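Side-chain contacts in alpha-L-arabinosidase (Xanthomonas axonopodis pv. citri, PDB 6D25), which probably removes alpha-L-arabinofuranosyl side groups from arabinoxylans, coping with internal di-substitutions, as a trimeric GH51 glycoside hydrolase: residues 84-88 with 89-93; 389-393 with 394-398; 227-231 with 232-236. One frame throughout, in Å; residues are numbered along the deposited sequence.

How the contacts relate
Contact 1 comes first along the chain, contact 3 next and contact 2 last. Contact 1 runs from helix 80-88, and contact 3 from the loop after helix 212-224, into strands 93-96 and 235-238 of the eight-stranded parallel sheet of the (beta/alpha)8 barrel. Contact 2 joins strand 388-391 to helix 393-400, after the last barrel strand. Contacts 1 and 2 have centres 12 Å apart and touch. Ala85 O and Tyr395 OH, 2.6 Å apart, form a probable hydrogen bond. Helix 393-400 is thereby joined to helix 80-88. Contact 3 lies apart, its centre 25 Å from contact 1 and 34 Å from contact 2, near a subunit boundary of the trimer.

Contact 1: residues 84-88 with 89-93; sequences AALKA and IAVPN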
loop_
_atom_site.group_PDB
_atom_site.type_symbol
_atom_site.label_atom_id
_atom_site.label_comp_id
_atom_site.label_asym_id
_atom_site.label_seq_id
_atom_site.Cartn_x
_atom_site.Cartn_y
_atom_site.Cartn_z
ATOM N N ALA A 84 9.902 -19.093 36.100
ATOM C CA ALA A 84 11.114 -19.523 36.762
ATOM C C ALA A 84 12.015 -20.287 35.773
ATOM O O ALA A 84 13.257 -20.112 35.739
ATOM C CB ALA A 84 10.752 -20.335 37.972
ATOM N N ALA A 85 11.408 -21.142 34.964
ATOM C CA ALA A 85 12.183 -21.962 34.039
ATOM C C ALA A 85 12.878 -21.094 32.973
ATOM O O ALA A 85 14.025 -21.337 32.598
ATOM C CB ALA A 85 11.291 -23.001 33.431
ATOM N N LEU A 86 12.196 -20.078 32.474
ATOM C CA LEU A 86 12.790 -19.239 31.446
ATOM C C LEU A 86 13.868 -18.332 32.057
ATOM O O LEU A 86 14.917 -18.096 31.434
ATOM C CB LEU A 86 11.702 -18.414 30.752
ATOM C CG LEU A 86 10.697 -19.247 29.944
ATOM C CD1 LEU A 86 9.591 -18.357 29.433
ATOM C CD2 LEU A 86 11.389 -19.963 28.779
ATOM N N LYS A 87 13.638 -17.835 33.269
ATOM C CA LYS A 87 14.693 -17.059 33.943
ATOM C C LYS A 87 15.956 -17.918 34.109
ATOM O O LYS A 87 17.062 -17.394 33.974
ATOM C CB LYS A 87 14.221 -16.552 35.308
ATOM C CG LYS A 87 13.257 -15.389 35.197
ATOM C CD LYS A 87 12.779 -14.873 36.530
ATOM C CE LYS A 87 13.846 -14.021 37.185
ATOM N NZ LYS A 87 13.293 -13.374 38.385
ATOM N N ALA A 88 15.789 -19.204 34.403
ATOM C CA ALA A 88 16.946 -20.050 34.707
ATOM C C ALA A 88 17.816 -20.263 33.454
ATOM O O ALA A 88 18.986 -20.583 33.615
ATOM C CB ALA A 88 16.506 -21.387 35.282
ATOM N N ILE A 89 17.299 -20.081 32.244
ATOM C CA ILE A 89 18.173 -20.206 31.045
ATOM C C ILE A 89 18.550 -18.821 30.486
ATOM O O ILE A 89 19.177 -18.747 29.401
ATOM C CB ILE A 89 17.554 -21.122 29.974
ATOM C CG1 ILE A 89 16.188 -20.655 29.506
ATOM C CG2 ILE A 89 17.523 -22.548 30.455
ATOM C CD1 ILE A 89 15.709 -21.311 28.216
ATOM N N ALA A 90 18.219 -17.752 31.212
ATOM C CA ALA A 90 18.590 -16.369 30.855
ATOM C C ALA A 90 18.184 -16.045 29.401
ATOM O O ALA A 90 18.997 -15.690 28.553
ATOM C CB ALA A 90 20.080 -16.137 31.097
ATOM N N VAL A 91 16.905 -16.164 29.114
ATOM C CA VAL A 91 16.380 -15.819 27.802
ATOM C C VAL A 91 16.847 -14.403 27.443
ATOM O O VAL A 91 16.592 -13.477 28.184
ATOM C CB VAL A 91 14.852 -15.944 27.763
ATOM C CG1 VAL A 91 14.314 -15.429 26.441
ATOM C CG2 VAL A 91 14.376 -17.367 28.019
ATOM N N PRO A 92 17.454 -14.225 26.262
ATOM C CA PRO A 92 18.008 -12.904 25.903
ATOM C C PRO A 92 16.996 -11.959 25.235
ATOM O O PRO A 92 17.032 -10.724 25.421
ATOM C CB PRO A 92 19.125 -13.246 24.900
ATOM C CG PRO A 92 18.601 -14.486 24.202
ATOM C CD PRO A 92 17.913 -15.253 25.329
ATOM N N ASN A 93 16.092 -12.530 24.448
ATOM C CA ASN A 93 14.984 -11.772 23.807
ATOM C C ASN A 93 13.872 -12.757 23.469
ATOM O O ASN A 93 14.131 -13.973 23.336
ATOM C CB ASN A 93 15.443 -10.979 22.586
ATOM C CG ASN A 93 15.575 -11.805 21.330
ATOM O OD1 ASN A 93 14.559 -12.174 20.703
ATOM N ND2 ASN A 93 16.806 -12.039 20.901
#
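Leu86 turns its CG opposite its own carbonyl carbon, with chi1 at -66°, while Val91 places CG2 in the equivalent position beside its backbone N. Ile89 differs. Its chi1 of 58° puts CG1 between the backbone N and the carbonyl carbon, so that this branch folds back over the last turn of helix 80-88. Ile89 and Val91 each bring a branch to the carbonyl oxygen of Leu86. Ile89 CG1 lies 3.4 Å from Leu86 O. Val91 CG2 comes within 3.5 Å of Leu86 O. Val91 CG2 also lies 4.0 Å from Leu86 CB, and as near to Leu86 CD2, where the two side chains cross.

Two backbone bonds close the turn. Ile89 N donates to Leu86 O at 3.2 Å, and Ala90 N donates to Lys87 O at 3.0 Å. Both span three residues rather than four. Ala90 then takes up left-handed backbone angles, and the chain leaves the helix axis toward strand 93-96. Leu86 also packs on Phe142 and Leu146 of helix 136-146. Ile89 packs on Phe398 and Ala399 of helix 393-400.

The carbonyls near this helix end have partners beyond the turn. Ala88 O bonds to Lys402 NZ, and Ala90 O makes a weak bond to Gln405 NE2. The charge of Lys402 is probably favourable beside the partly negative C-terminal end of the helix. The Leu86 carbonyl is satisfied differently: it receives a backbone N-H and is flanked by two hydrocarbon branches. The contact therefore sets the polar bonds of the turn beside the buried side chains of Leu86, Ile89 and Val91, while Lys87 and Ala88 stay on the exposed side.

Contact 2: residues 389-393 with 394-398; sequences MVLTP and TYHVF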
loop_
_atom_site.group_PDB
_atom_site.type_symbol
_atom_site.label_atom_id
_atom_site.label_comp_id
_atom_site.label_asym_id
_atom_site.label_seq_id
_atom_site.Cartn_x
_atom_site.Cartn_y
_atom_site.Cartn_z
ATOM N N MET A 389 3.683 -29.082 33.954
ATOM C CA MET A 389 4.724 -28.479 33.146
ATOM C C MET A 389 5.874 -29.468 32.986
ATOM O O MET A 389 6.241 -30.100 33.946
ATOM C CB MET A 389 5.255 -27.194 33.792
ATOM C CG MET A 389 6.164 -26.398 32.865
ATOM S SD MET A 389 7.206 -25.137 33.672
ATOM C CE MET A 389 8.374 -26.243 34.459
ATOM N N VAL A 390 6.465 -29.547 31.808
ATOM C CA VAL A 390 7.663 -30.356 31.611
ATOM C C VAL A 390 8.682 -29.584 30.767
ATOM O O VAL A 390 8.332 -28.831 29.859
ATOM C CB VAL A 390 7.312 -31.724 30.993
ATOM C CG1 VAL A 390 6.762 -31.623 29.595
ATOM C CG2 VAL A 390 8.503 -32.656 30.970
ATOM N N LEU A 391 9.942 -29.727 31.123
ATOM C CA LEU A 391 11.068 -29.161 30.413
ATOM C C LEU A 391 11.516 -30.158 29.335
ATOM O O LEU A 391 11.680 -31.325 29.613
ATOM C CB LEU A 391 12.220 -28.917 31.390
ATOM C CG LEU A 391 11.905 -28.013 32.580
ATOM C CD1 LEU A 391 13.093 -27.863 33.501
ATOM C CD2 LEU A 391 11.550 -26.630 32.091
ATOM N N THR A 392 11.726 -29.676 28.128
ATOM C CA THR A 392 12.056 -30.568 27.003
ATOM C C THR A 392 13.575 -30.790 26.922
ATOM O O THR A 392 14.371 -30.043 27.474
ATOM C CB THR A 392 11.545 -29.984 25.686
ATOM O OG1 THR A 392 12.298 -28.797 25.403
ATOM C CG2 THR A 392 10.052 -29.709 25.730
ATOM N N PRO A 393 13.985 -31.798 26.157
ATOM C CA PRO A 393 15.386 -31.973 25.855
ATOM C C PRO A 393 16.016 -30.713 25.255
ATOM O O PRO A 393 17.163 -30.398 25.559
ATOM C CB PRO A 393 15.435 -33.160 24.881
ATOM C CG PRO A 393 14.250 -33.955 25.285
ATOM C CD PRO A 393 13.195 -32.899 25.587
ATOM N N THR A 394 15.267 -29.987 24.442
ATOM C CA THR A 394 15.774 -28.784 23.802
ATOM C C THR A 394 16.071 -27.719 24.858
ATOM O O THR A 394 17.092 -27.051 24.772
ATOM C CB THR A 394 14.779 -28.265 22.753
ATOM O OG1 THR A 394 14.629 -29.255 21.749
ATOM C CG2 THR A 394 15.210 -26.951 22.131
ATOM N N TYR A 395 15.205 -27.546 25.846
ATOM C CA TYR A 395 15.444 -26.640 26.974
ATOM C C TYR A 395 16.815 -26.887 27.585
ATOM O O TYR A 395 17.565 -25.938 27.879
ATOM C CB TYR A 395 14.369 -26.815 28.044
ATOM C CG TYR A 395 14.566 -26.013 29.302
ATOM C CD1 TYR A 395 15.320 -26.473 30.365
ATOM C CD2 TYR A 395 13.980 -24.764 29.440
ATOM C CE1 TYR A 395 15.507 -25.722 31.516
ATOM C CE2 TYR A 395 14.130 -24.015 30.596
ATOM C CZ TYR A 395 14.887 -24.497 31.650
ATOM O OH TYR A 395 15.018 -23.728 32.784
ATOM N N HIS A 396 17.117 -28.164 27.815
ATOM C CA HIS A 396 18.367 -28.539 28.473
ATOM C C HIS A 396 19.557 -28.164 27.593
ATOM O O HIS A 396 20.624 -27.854 28.132
ATOM C CB HIS A 396 18.373 -30.023 28.816
ATOM C CG HIS A 396 17.331 -30.380 29.820
ATOM N ND1 HIS A 396 17.191 -29.703 31.026
ATOM C CD2 HIS A 396 16.366 -31.332 29.814
ATOM C CE1 HIS A 396 16.230 -30.264 31.735
ATOM N NE2 HIS A 396 15.673 -31.220 30.984
ATOM N N VAL A 397 19.405 -28.161 26.275
ATOM C CA VAL A 397 20.523 -27.726 25.428
ATOM C C VAL A 397 20.727 -26.200 25.552
ATOM O O VAL A 397 21.882 -25.729 25.653
ATOM C CB VAL A 397 20.341 -28.159 23.971
ATOM C CG1 VAL A 397 21.566 -27.759 23.148
ATOM C CG2 VAL A 397 20.115 -29.656 23.850
ATOM N N PHE A 398 19.653 -25.428 25.591
ATOM C CA PHE A 398 19.772 -23.976 25.888
ATOM C C PHE A 398 20.492 -23.770 27.226
ATOM O O PHE A 398 21.377 -22.898 27.311
ATOM C CB PHE A 398 18.405 -23.285 25.884
ATOM C CG PHE A 398 17.905 -22.941 24.500
ATOM C CD1 PHE A 398 17.478 -23.916 23.621
ATOM C CD2 PHE A 398 17.896 -21.619 24.064
ATOM C CE1 PHE A 398 17.038 -23.584 22.352
ATOM C CE2 PHE A 398 17.457 -21.287 22.794
ATOM C CZ PHE A 398 17.030 -22.255 21.945
HETATM O O HOH W 1 13.782 -32.590 32.081
#
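Thr392 and Tyr395 face each other where strand 388-391 ends and the chain turns sharply into helix 393-400, the extended backbone of Thr392 giving way to helical angles at Pro393. Thr392 is the N-cap. Its chi1 of 67° swings OG1 over the first turn, where it accepts from Tyr395 N at 3.2 Å. The bond is nearly straight, 166° at the hydrogen. The same hydroxyl also bonds to Ala380 O, so it ties the helix start to the chain before strand 382-385. Thr392 O takes a weak bond from His396 N at 3.3 Å. One residue on, Val397 N donates to Pro393 O at 3.2 Å.

Leu391 carries the apolar part. Its CD2 sits over the centre of the Tyr395 ring, 3.8 Å from the centroid and 5° off the normal, a CH-pi contact with one face. The other methyl, CD1, leans toward the rim of the ring at CE1. Tyr395 has CG opposite its backbone N, which turns the ring to the side of the strand end, with one face against Leu391. Its hydroxyl ends on Ala85 O of helix 80-88, so the ring is met on one face by the leucine and at its hydroxyl by a helix carbonyl.

His396 CD2 lies 3.3 Å from Thr392 O. Water 1 lies at the edge of the imidazole, in its plane, 2.6 Å from His396 NE2. This water also gives a weak bond to Leu391 O, which has a further partner in Asn482 ND2. Thr394 OG1 is held outside the two segments by Asn344 and Gln379.

Together these features make a strand-to-helix junction closed by a threonine N-cap, with proline in the first helical position, a place where proline is common.

Contact 3: residues 227-231 with 232-236; sequences KSPAS and QKILK
The direct hydrogen bond between the segments joins Ser228 and Ile234. Ser228 OG accepts from Ile234 N at 2.9 Å, almost straight at 171°. The serine hydroxyl lies opposite its own carbonyl carbon and beside its backbone N, a rotation that points it across the loop. A side chain thus does the work of a backbone carbonyl here, and the bond joins the start of the loop to the residue just before strand 235-238. Ile234 CB lies 3.7 Å from Ser228 OG, alongside the bond.

Water makes a second link. Water 2 is 2.7 Å from Ser231 OG and accepts from Gln232 NE2 at 2.9 Å. The Gln232 amide has protein partners too. NE2 bonds to Trp192 O, and OE1 accepts from Val194 N. Its amide group is therefore gripped on both its nitrogen and its oxygen, which should fix its rotation.

Apolar contacts add to the polar ones. Gln232 has its CG in the crowded position between the backbone N and the carbonyl carbon, chi1 63°. Its side chain passes obliquely by the proline, with Pro229 CG 3.9 Å from Gln232 CG. Pro229 CD faces Ile234 CD1 at a looser 4.3 Å. Pro229, Gln232 and Ile234 all lie against Thr172 of helix 161-172.

The one charged contact with another chain is at Lys227. Its NZ forms a salt bridge with Glu104 of the second subunit and also bonds to Thr224 O. This brings the loop to the edge of the trimer interface.

Residues 229 to 232 form a type I beta turn within the link from helix 212-224 to strand 235-238. Such alpha-to-beta loops of a (beta/alpha)8 barrel lie at the end remote from the C-terminal ends of the strands, where active sites of this fold are found.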
loop_
_atom_site.group_PDB
_atom_site.type_symbol
_atom_site.label_atom_id
_atom_site.label_comp_id
_atom_site.label_asym_id
_atom_site.label_seq_id
_atom_site.Cartn_x
_atom_site.Cartn_y
_atom_site.Cartn_z
ATOM N N LYS A 227 10.287 5.322 14.141
ATOM C CA LYS A 227 11.336 6.257 14.525
ATOM C C LYS A 227 11.710 6.035 15.994
ATOM O O LYS A 227 10.859 5.701 16.835
ATOM C CB LYS A 227 10.817 7.675 14.275
ATOM C CG LYS A 227 10.759 8.047 12.791
ATOM C CD LYS A 227 10.481 9.494 12.559
ATOM C CE LYS A 227 10.688 9.936 11.121
ATOM N NZ LYS A 227 9.726 9.266 10.223
ATOM N N SER A 228 12.991 6.152 16.265
ATOM C CA SER A 228 13.535 6.075 17.615
ATOM C C SER A 228 13.339 7.418 18.315
ATOM O O SER A 228 13.664 8.465 17.755
ATOM C CB SER A 228 14.981 5.751 17.559
ATOM O OG SER A 228 15.182 4.447 17.060
ATOM N N PRO A 229 12.824 7.415 19.531
ATOM C CA PRO A 229 12.916 8.700 20.244
ATOM C C PRO A 229 14.379 8.968 20.647
ATOM O O PRO A 229 15.257 8.105 20.477
ATOM C CB PRO A 229 12.003 8.472 21.447
ATOM C CG PRO A 229 12.226 6.994 21.754
ATOM C CD PRO A 229 12.417 6.317 20.410
ATOM N N ALA A 230 14.653 10.143 21.205
ATOM C CA ALA A 230 16.022 10.511 21.628
ATOM C C ALA A 230 16.524 9.574 22.732
ATOM O O ALA A 230 17.710 9.359 22.870
ATOM C CB ALA A 230 16.053 11.948 22.098
ATOM N N SER A 231 15.599 8.951 23.455
ATOM C CA SER A 231 15.868 8.219 24.687
ATOM C C SER A 231 16.286 6.763 24.466
ATOM O O SER A 231 16.736 6.140 25.388
ATOM C CB SER A 231 14.633 8.298 25.595
ATOM O OG SER A 231 13.441 8.177 24.849
ATOM N N GLN A 232 16.109 6.181 23.285
ATOM C CA GLN A 232 16.497 4.789 23.041
ATOM C C GLN A 232 16.544 4.536 21.526
ATOM O O GLN A 232 15.860 5.208 20.750
ATOM C CB GLN A 232 15.530 3.785 23.682
ATOM C CG GLN A 232 14.109 3.830 23.143
ATOM C CD GLN A 232 13.236 2.754 23.740
ATOM O OE1 GLN A 232 13.357 1.569 23.341
ATOM N NE2 GLN A 232 12.382 3.155 24.702
ATOM N N LYS A 233 17.314 3.548 21.159
ATOM C CA LYS A 233 17.460 3.151 19.744
ATOM C C LYS A 233 16.639 1.882 19.469
ATOM O O LYS A 233 16.821 0.850 20.131
ATOM C CB LYS A 233 18.949 2.942 19.474
ATOM C CG LYS A 233 19.265 2.338 18.124
ATOM C CD LYS A 233 19.043 3.255 16.958
ATOM C CE LYS A 233 19.977 2.891 15.804
ATOM N NZ LYS A 233 19.458 3.429 14.538
ATOM N N ILE A 234 15.742 1.976 18.499
ATOM C CA ILE A 234 14.944 0.835 17.997
ATOM C C ILE A 234 15.625 0.296 16.727
ATOM O O ILE A 234 15.614 0.956 15.695
ATOM C CB ILE A 234 13.501 1.255 17.715
ATOM C CG1 ILE A 234 12.864 1.913 18.947
ATOM C CG2 ILE A 234 12.675 0.058 17.248
ATOM C CD1 ILE A 234 11.467 2.469 18.718
ATOM N N LEU A 235 16.188 -0.905 16.802
ATOM C CA LEU A 235 16.825 -1.517 15.637
ATOM C C LEU A 235 15.759 -2.137 14.750
ATOM O O LEU A 235 14.812 -2.744 15.253
ATOM C CB LEU A 235 17.841 -2.570 16.125
ATOM C CG LEU A 235 19.007 -2.026 16.953
ATOM C CD1 LEU A 235 19.796 -3.179 17.520
ATOM C CD2 LEU A 235 19.911 -1.108 16.153
ATOM N N LYS A 236 15.945 -2.041 13.446
ATOM C CA LYS A 236 14.928 -2.508 12.500
ATOM C C LYS A 236 15.414 -3.751 11.761
ATOM O O LYS A 236 16.494 -3.731 11.166
ATOM C CB LYS A 236 14.620 -1.400 11.494
ATOM C CG LYS A 236 13.984 -0.155 12.122
ATOM C CD LYS A 236 14.192 1.062 11.269
ATOM C CE LYS A 236 13.448 2.259 11.792
ATOM N NZ LYS A 236 13.643 3.423 10.894
HETATM O O HOH W 2 12.122 5.910 25.637
#